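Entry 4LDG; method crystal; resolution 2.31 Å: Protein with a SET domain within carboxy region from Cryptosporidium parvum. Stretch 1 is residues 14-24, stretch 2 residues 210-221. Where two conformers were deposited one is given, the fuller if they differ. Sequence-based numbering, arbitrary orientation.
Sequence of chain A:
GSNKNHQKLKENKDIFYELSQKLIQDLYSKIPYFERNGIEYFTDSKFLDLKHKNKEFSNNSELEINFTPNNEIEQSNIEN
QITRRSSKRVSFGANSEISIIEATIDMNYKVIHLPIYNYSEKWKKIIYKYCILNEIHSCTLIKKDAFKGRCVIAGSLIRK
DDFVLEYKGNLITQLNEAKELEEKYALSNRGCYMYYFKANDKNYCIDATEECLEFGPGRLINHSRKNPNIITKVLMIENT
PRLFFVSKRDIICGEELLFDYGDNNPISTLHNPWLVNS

Stretch 1 (14-24) DIFYELSQKLI
Stretch 2 (210-221) EECLEFGPGRLI

Stretch 1 is an α-helix through most of its length that continues later in the chain; stretch 2 is irregular, with short 3-10 segments around Leu213 to Phe215 and around Gly218 to Leu220. Helical phi/psi values near -65/-40 prevail from Phe16 onward, and the helix is held by i to i+4 bonds such as Leu19 N to Ile15 O (2.6 Å) and Leu23 N to Leu19 O (3.0 Å). In stretch 2, Phe215 N to Cys212 O (2.9 Å) and Leu220 N to Pro217 O (3.1 Å) close the tighter turns. No hydrogen bond among the modelled atoms joins the stretches; the 432 Å² they bury is largely van der Waals packing, chiefly between apolar side chains.

Ile15 CA lies 6.1 Å from Glu211 CA, and Leu19 CA 6.0 Å from Leu213 CA, so both stretches advance in the same sense here. Ile15 and Glu211 are modelled only to CB; Ile15 CB sits 3.9 Å from Glu211 O. Tyr17 (chi1 t) makes no contact with stretch 2. Glu18 (chi1 -145°, chi2 t, chi3 -20°) is an exposed residue at the border, its backbone C 3.7 Å from Leu213 CD1 and its OE2 4.2 Å from Leu213 CD2.

Leu19 (t,p) is the hub. Leu213, also t,p, sends CD1 to 3.4 Å from Leu19 N and 3.7 Å from Leu19 CB; since that amide already bonds Ile15 O, the methyl leaves no donor unpaired. Leu19 CB points sideways, but CD2 reaches stretch 2, lying 3.8 Å from Gly216 O, 4.1 Å from Pro217 CB and 4.2 Å from Leu220 CD1 (Leu220 m,t). The positive phi of Gly216 (77/-170) favours glycine, and an ideal CB there would clash with Pro217 CD.

Ser20 (t, CB pointing away) and Gln21 (m,m) make no contact. Leu23 (m,t), one turn beyond Leu19, extends the apolar surface: its CD1 lies 4.1 Å from CG of Pro217, whose C-gamma endo ring offers compact hydrocarbon to both leucines.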

# COMPACT_ATOMS: atom_id res chain seq x y z
N ASP A 14 16.96 12.98 -1.68
CA ASP A 14 16.41 12.65 -0.33
C ASP A 14 16.31 11.12 -0.17
O ASP A 14 17.14 10.37 -0.71
CB ASP A 14 15.04 13.32 -0.13
N ILE A 15 15.29 10.68 0.58
CA ILE A 15 14.83 9.29 0.50
C ILE A 15 14.14 9.07 -0.85
O ILE A 15 14.00 7.93 -1.28
CB ILE A 15 13.84 8.92 1.63
N PHE A 16 13.71 10.15 -1.50
CA PHE A 16 13.06 10.08 -2.81
C PHE A 16 13.87 9.24 -3.80
O PHE A 16 13.31 8.42 -4.52
CB PHE A 16 12.84 11.48 -3.38
N TYR A 17 15.18 9.44 -3.82
CA TYR A 17 16.04 8.70 -4.73
C TYR A 17 16.33 7.28 -4.24
O TYR A 17 16.43 6.36 -5.05
CB TYR A 17 17.36 9.44 -4.94
CG TYR A 17 18.35 8.65 -5.77
CD1 TYR A 17 19.33 7.86 -5.16
CD2 TYR A 17 18.30 8.68 -7.17
CE1 TYR A 17 20.24 7.13 -5.92
CE2 TYR A 17 19.21 7.96 -7.93
CZ TYR A 17 20.18 7.19 -7.31
OH TYR A 17 21.10 6.47 -8.07
N GLU A 18 16.49 7.12 -2.93
CA GLU A 18 16.80 5.82 -2.34
C GLU A 18 15.54 4.91 -2.41
O GLU A 18 15.63 3.72 -2.70
CB GLU A 18 17.29 5.99 -0.89
CG GLU A 18 18.37 5.00 -0.44
CD GLU A 18 18.38 4.72 1.07
OE1 GLU A 18 17.84 5.54 1.85
OE2 GLU A 18 18.92 3.66 1.48
N LEU A 19 14.37 5.49 -2.16
CA LEU A 19 13.11 4.79 -2.32
C LEU A 19 12.87 4.41 -3.78
O LEU A 19 12.45 3.30 -4.06
CB LEU A 19 11.97 5.64 -1.80
CG LEU A 19 10.60 5.00 -1.88
CD1 LEU A 19 10.54 3.73 -1.04
CD2 LEU A 19 9.53 6.00 -1.43
N SER A 20 13.14 5.32 -4.71
CA SER A 20 12.98 5.02 -6.14
C SER A 20 13.83 3.83 -6.57
O SER A 20 13.41 3.06 -7.43
CB SER A 20 13.31 6.23 -7.00
OG SER A 20 13.78 5.83 -8.27
N GLN A 21 15.01 3.68 -5.98
CA GLN A 21 15.89 2.57 -6.31
C GLN A 21 15.39 1.26 -5.72
O GLN A 21 15.47 0.23 -6.38
CB GLN A 21 17.31 2.82 -5.83
CG GLN A 21 17.94 4.07 -6.41
CD GLN A 21 18.20 3.96 -7.90
OE1 GLN A 21 18.90 3.06 -8.36
NE2 GLN A 21 17.65 4.91 -8.67
N LYS A 22 14.88 1.30 -4.49
CA LYS A 22 14.33 0.09 -3.84
C LYS A 22 13.18 -0.43 -4.70
O LYS A 22 13.07 -1.62 -4.96
CB LYS A 22 13.81 0.38 -2.42
CG LYS A 22 13.67 -0.88 -1.57
CD LYS A 22 12.44 -0.88 -0.66
N LEU A 23 12.34 0.48 -5.17
CA LEU A 23 11.19 0.12 -6.00
C LEU A 23 11.63 -0.48 -7.33
O LEU A 23 11.06 -1.47 -7.76
CB LEU A 23 10.26 1.31 -6.23
CG LEU A 23 9.60 1.78 -4.94
CD1 LEU A 23 8.86 3.09 -5.21
CD2 LEU A 23 8.68 0.72 -4.33
N ILE A 24 12.64 0.12 -7.97
CA ILE A 24 13.18 -0.41 -9.23
C ILE A 24 13.74 -1.83 -9.03
O ILE A 24 13.50 -2.73 -9.84
CB ILE A 24 14.25 0.53 -9.83
CG1 ILE A 24 13.57 1.75 -10.45
CG2 ILE A 24 15.06 -0.16 -10.91
CD1 ILE A 24 14.47 2.93 -10.75
N GLU A 210 8.02 12.16 8.39
CA GLU A 210 9.45 11.86 8.35
C GLU A 210 9.75 11.05 7.07
O GLU A 210 8.98 10.18 6.66
CB GLU A 210 9.93 11.14 9.62
CG GLU A 210 9.57 11.80 10.96
CD GLU A 210 9.88 13.30 11.05
OE1 GLU A 210 10.46 13.87 10.10
OE2 GLU A 210 9.55 13.90 12.10
N GLU A 211 10.87 11.37 6.44
CA GLU A 211 11.26 10.74 5.19
C GLU A 211 12.03 9.48 5.53
O GLU A 211 13.25 9.43 5.43
CB GLU A 211 12.11 11.69 4.34
N CYS A 212 11.29 8.45 5.95
CA CYS A 212 11.86 7.16 6.30
C CYS A 212 11.56 6.16 5.20
O CYS A 212 10.39 5.94 4.86
CB CYS A 212 11.28 6.66 7.62
SG CYS A 212 11.59 7.78 9.00
N LEU A 213 12.61 5.56 4.65
CA LEU A 213 12.48 4.58 3.60
C LEU A 213 11.47 3.49 3.94
O LEU A 213 10.70 3.07 3.09
CB LEU A 213 13.85 3.94 3.33
CG LEU A 213 13.91 3.11 2.05
CD1 LEU A 213 13.96 4.07 0.86
CD2 LEU A 213 15.08 2.14 2.04
N GLU A 214 11.44 3.06 5.20
CA GLU A 214 10.52 2.01 5.65
C GLU A 214 9.06 2.34 5.38
O GLU A 214 8.25 1.43 5.28
CB GLU A 214 10.70 1.69 7.15
N PHE A 215 8.70 3.62 5.28
CA PHE A 215 7.29 4.02 5.02
C PHE A 215 6.80 3.68 3.62
O PHE A 215 5.60 3.47 3.40
CB PHE A 215 7.06 5.49 5.31
CG PHE A 215 7.25 5.87 6.76
CD1 PHE A 215 7.31 4.91 7.77
CD2 PHE A 215 7.32 7.21 7.12
CE1 PHE A 215 7.47 5.28 9.10
CE2 PHE A 215 7.49 7.58 8.44
CZ PHE A 215 7.56 6.62 9.43
N GLY A 216 7.71 3.56 2.66
CA GLY A 216 7.30 3.18 1.32
C GLY A 216 6.67 4.35 0.60
O GLY A 216 6.74 5.47 1.06
N PRO A 217 6.06 4.10 -0.56
CA PRO A 217 5.61 5.19 -1.40
C PRO A 217 4.14 5.53 -1.25
O PRO A 217 3.66 6.38 -1.98
CB PRO A 217 5.87 4.66 -2.80
CG PRO A 217 5.65 3.19 -2.66
CD PRO A 217 6.16 2.84 -1.30
N GLY A 218 3.46 4.87 -0.32
CA GLY A 218 2.04 5.07 -0.08
C GLY A 218 1.71 6.53 0.19
O GLY A 218 0.76 7.08 -0.37
N ARG A 219 2.53 7.15 1.03
CA ARG A 219 2.33 8.53 1.45
C ARG A 219 2.44 9.57 0.33
O ARG A 219 2.02 10.71 0.52
CB ARG A 219 3.35 8.89 2.54
CG ARG A 219 4.79 8.97 2.05
CD ARG A 219 5.79 8.74 3.19
NE ARG A 219 7.09 9.24 2.78
CZ ARG A 219 7.51 10.50 2.89
NH1 ARG A 219 6.75 11.45 3.45
NH2 ARG A 219 8.72 10.83 2.46
N LEU A 220 3.05 9.19 -0.80
CA LEU A 220 3.29 10.09 -1.92
C LEU A 220 2.18 10.10 -2.96
O LEU A 220 2.25 10.83 -3.92
CB LEU A 220 4.57 9.68 -2.63
CG LEU A 220 5.83 9.53 -1.79
CD1 LEU A 220 6.97 9.06 -2.67
CD2 LEU A 220 6.18 10.87 -1.16
N ILE A 221 1.16 9.28 -2.79
CA ILE A 221 0.11 9.21 -3.76
C ILE A 221 -0.66 10.53 -3.86
O ILE A 221 -1.15 11.08 -2.86
CB ILE A 221 -0.79 8.00 -3.46
CG1 ILE A 221 -0.00 6.70 -3.73
CG2 ILE A 221 -2.02 8.03 -4.32
CD1 ILE A 221 -0.56 5.48 -3.09